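Local coordinates for beta-glucuronidase (uncultured Clostridium sp., PDB 6U7J) that hydrolyses beta-D-glucuronides as a gut microbial family 2 glycosyl hydrolase, releasing active estrogens from their glucuronide conjugates, at the interface of chains A and B. Sequence-based numbering; all coordinates share one arbitrary frame. Chains: chain A/B, Beta-glucuronidase.

The interface of chains A and B. Residues chain A 85-87, 134-135; chain B 16-18, 20.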
ATOM      1  N   VAL A  85     -48.344  15.659  -1.652  1.00 41.68           N
ATOM      2  CA  VAL A  85     -49.143  15.548  -2.869  1.00 34.94           C
ATOM      3  C   VAL A  85     -49.554  16.960  -3.275  1.00 40.12           C
ATOM      4  O   VAL A  85     -50.205  17.653  -2.481  1.00 40.36           O
ATOM      5  CB  VAL A  85     -50.373  14.644  -2.680  1.00 35.59           C
ATOM      6  CG1 VAL A  85     -51.186  14.575  -3.974  1.00 36.10           C
ATOM      7  CG2 VAL A  85     -49.971  13.259  -2.281  1.00 33.88           C
ATOM      8  N   PRO A  86     -49.189  17.426  -4.463  1.00 37.88           N
ATOM      9  CA  PRO A  86     -49.571  18.782  -4.880  1.00 40.08           C
ATOM     10  C   PRO A  86     -51.064  18.903  -5.158  1.00 39.12           C
ATOM     11  O   PRO A  86     -51.713  17.952  -5.593  1.00 39.97           O
ATOM     12  CB  PRO A  86     -48.766  19.001  -6.171  1.00 37.49           C
ATOM     13  CG  PRO A  86     -47.823  17.857  -6.276  1.00 42.14           C
ATOM     14  CD  PRO A  86     -48.386  16.728  -5.474  1.00 41.28           C
ATOM     15  N   ARG A  87     -51.601  20.109  -4.924  1.00 40.53           N
ATOM     16  CA  ARG A  87     -52.958  20.431  -5.373  1.00 43.80           C
ATOM     17  C   ARG A  87     -53.159  20.066  -6.839  1.00 43.72           C
ATOM     18  O   ARG A  87     -54.206  19.527  -7.216  1.00 43.98           O
ATOM     19  CB  ARG A  87     -53.246  21.921  -5.176  1.00 43.10           C
ATOM     20  CG  ARG A  87     -54.052  22.261  -3.934  1.00 51.53           C
ATOM     21  CD  ARG A  87     -54.620  23.692  -4.001  1.00 50.30           C
ATOM     22  NE  ARG A  87     -53.576  24.682  -4.263  1.00 48.95           N
ATOM     23  CZ  ARG A  87     -53.002  25.431  -3.327  1.00 43.78           C
ATOM     24  NH1 ARG A  87     -53.378  25.324  -2.056  1.00 43.60           N
ATOM     25  NH2 ARG A  87     -52.058  26.299  -3.665  1.00 44.02           N
ATOM     26  N   GLU A 134     -53.851  15.306   0.083  1.00 38.50           N
ATOM     27  CA  GLU A 134     -53.257  16.536  -0.403  1.00 40.24           C
ATOM     28  C   GLU A 134     -52.348  17.103   0.680  1.00 40.09           C
ATOM     29  O   GLU A 134     -52.638  16.995   1.872  1.00 40.97           O
ATOM     30  CB  GLU A 134     -54.359  17.529  -0.775  1.00 39.98           C
ATOM     31  CG  GLU A 134     -53.874  18.770  -1.477  1.00 41.03           C
ATOM     32  CD  GLU A 134     -55.025  19.648  -1.931  1.00 54.03           C
ATOM     33  OE1 GLU A 134     -55.705  19.285  -2.920  1.00 51.61           O
ATOM     34  OE2 GLU A 134     -55.256  20.700  -1.290  1.00 57.78           O
ATOM     35  N   GLY A 135     -51.226  17.686   0.268  1.00 44.24           N
ATOM     36  CA  GLY A 135     -50.242  18.133   1.232  1.00 40.83           C
ATOM     37  C   GLY A 135     -49.398  17.007   1.801  1.00 40.80           C
ATOM     38  O   GLY A 135     -49.081  16.044   1.101  1.00 37.03           O
TER
ATOM     39  N   ASN B  16     -44.627  21.175  -1.428  1.00 36.99           N
ATOM     40  CA  ASN B  16     -45.758  21.163  -0.505  1.00 39.43           C
ATOM     41  C   ASN B  16     -47.028  21.078  -1.342  1.00 38.15           C
ATOM     42  O   ASN B  16     -46.991  20.610  -2.485  1.00 37.23           O
ATOM     43  CB  ASN B  16     -45.719  22.378   0.443  1.00 33.87           C
ATOM     44  CG  ASN B  16     -45.659  23.701  -0.294  1.00 33.46           C
ATOM     45  OD1 ASN B  16     -46.254  23.858  -1.349  1.00 34.29           O
ATOM     46  ND2 ASN B  16     -44.936  24.661   0.268  1.00 31.36           N
ATOM     47  N   GLU B  17     -48.156  21.511  -0.772  1.00 37.30           N
ATOM     48  CA  GLU B  17     -49.408  21.441  -1.521  1.00 41.44           C
ATOM     49  C   GLU B  17     -49.445  22.427  -2.678  1.00 33.10           C
ATOM     50  O   GLU B  17     -50.203  22.206  -3.629  1.00 38.41           O
ATOM     51  CB  GLU B  17     -50.608  21.681  -0.597  1.00 39.08           C
ATOM     52  CG  GLU B  17     -50.908  23.141  -0.333  1.00 36.85           C
ATOM     53  CD  GLU B  17     -50.030  23.725   0.756  1.00 40.20           C
ATOM     54  OE1 GLU B  17     -49.059  23.053   1.175  1.00 41.25           O
ATOM     55  OE2 GLU B  17     -50.305  24.867   1.194  1.00 42.25           O
ATOM     56  N   ALA B  18     -48.619  23.482  -2.632  1.00 34.78           N
ATOM     57  CA  ALA B  18     -48.643  24.586  -3.585  1.00 34.04           C
ATOM     58  C   ALA B  18     -47.430  24.666  -4.502  1.00 40.29           C
ATOM     59  O   ALA B  18     -47.515  25.313  -5.550  1.00 39.00           O
ATOM     60  CB  ALA B  18     -48.733  25.924  -2.847  1.00 32.50           C
ATOM     61  N   GLN B  20     -43.914  22.577  -6.280  1.00 36.20           N
ATOM     62  CA  GLN B  20     -43.452  21.254  -6.644  1.00 39.71           C
ATOM     63  C   GLN B  20     -42.096  21.363  -7.325  1.00 38.53           C
ATOM     64  O   GLN B  20     -41.818  22.336  -8.032  1.00 34.56           O
ATOM     65  CB  GLN B  20     -44.468  20.536  -7.552  1.00 37.83           C
ATOM     66  CG  GLN B  20     -44.347  19.024  -7.492  1.00 43.33           C
ATOM     67  CD  GLN B  20     -45.180  18.339  -8.555  1.00 49.70           C
ATOM     68  OE1 GLN B  20     -46.120  18.926  -9.110  1.00 49.64           O
ATOM     69  NE2 GLN B  20     -44.834  17.092  -8.857  1.00 47.74           N
TER
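B:Glu17 pushes its backbone against the start of the 3-10 helix 87-89 of chain A, and the tight part of the contact is there. The amide N of A:Arg87 gives a nearly straight hydrogen bond (174° at H) to the carbonyl O of B:Glu17 at 2.8 Å, meeting a lone pair in the carbonyl plane. The same oxygen also lies 3.4 Å from CB of A:Arg87, so the acceptor is packed against the side-chain root as well as bonded. Within chain B, the amide N of B:Ala18, in the same peptide group as that carbonyl, donates a hydrogen bond to OD1 of B:Asn16 (2.7 Å), which is likely to steady the turn.

The loose part is the side chain of B:Glu17, which runs alongside A:Arg87 in the same direction, its CB 4.0 Å from CA of A:Gly135. Chi1 of 82° and a bend at chi2 (-82°) leave its CG 3.7 Å from NH1 of A:Arg87 while the carboxylate stays off the guanidinium. The two planes stand almost perpendicular, and NH1 of A:Arg87 is 4.5 Å from OE2 of B:Glu17: their charges may attract, but no salt bridge forms. On the other flank, the extended B:Gln20 crosses A:Pro86 at a slant, its CD 3.5 Å from CG at the ring tip, close but without a polar bond. This patch has a symmetry-related twin in an interface of the deposited tetramer, which may or may not be the assembly in solution. At the guanidinium tip, NH2 of A:Arg87 sits close but unbonded, 3.4 Å from the methyl CB of B:Ala18.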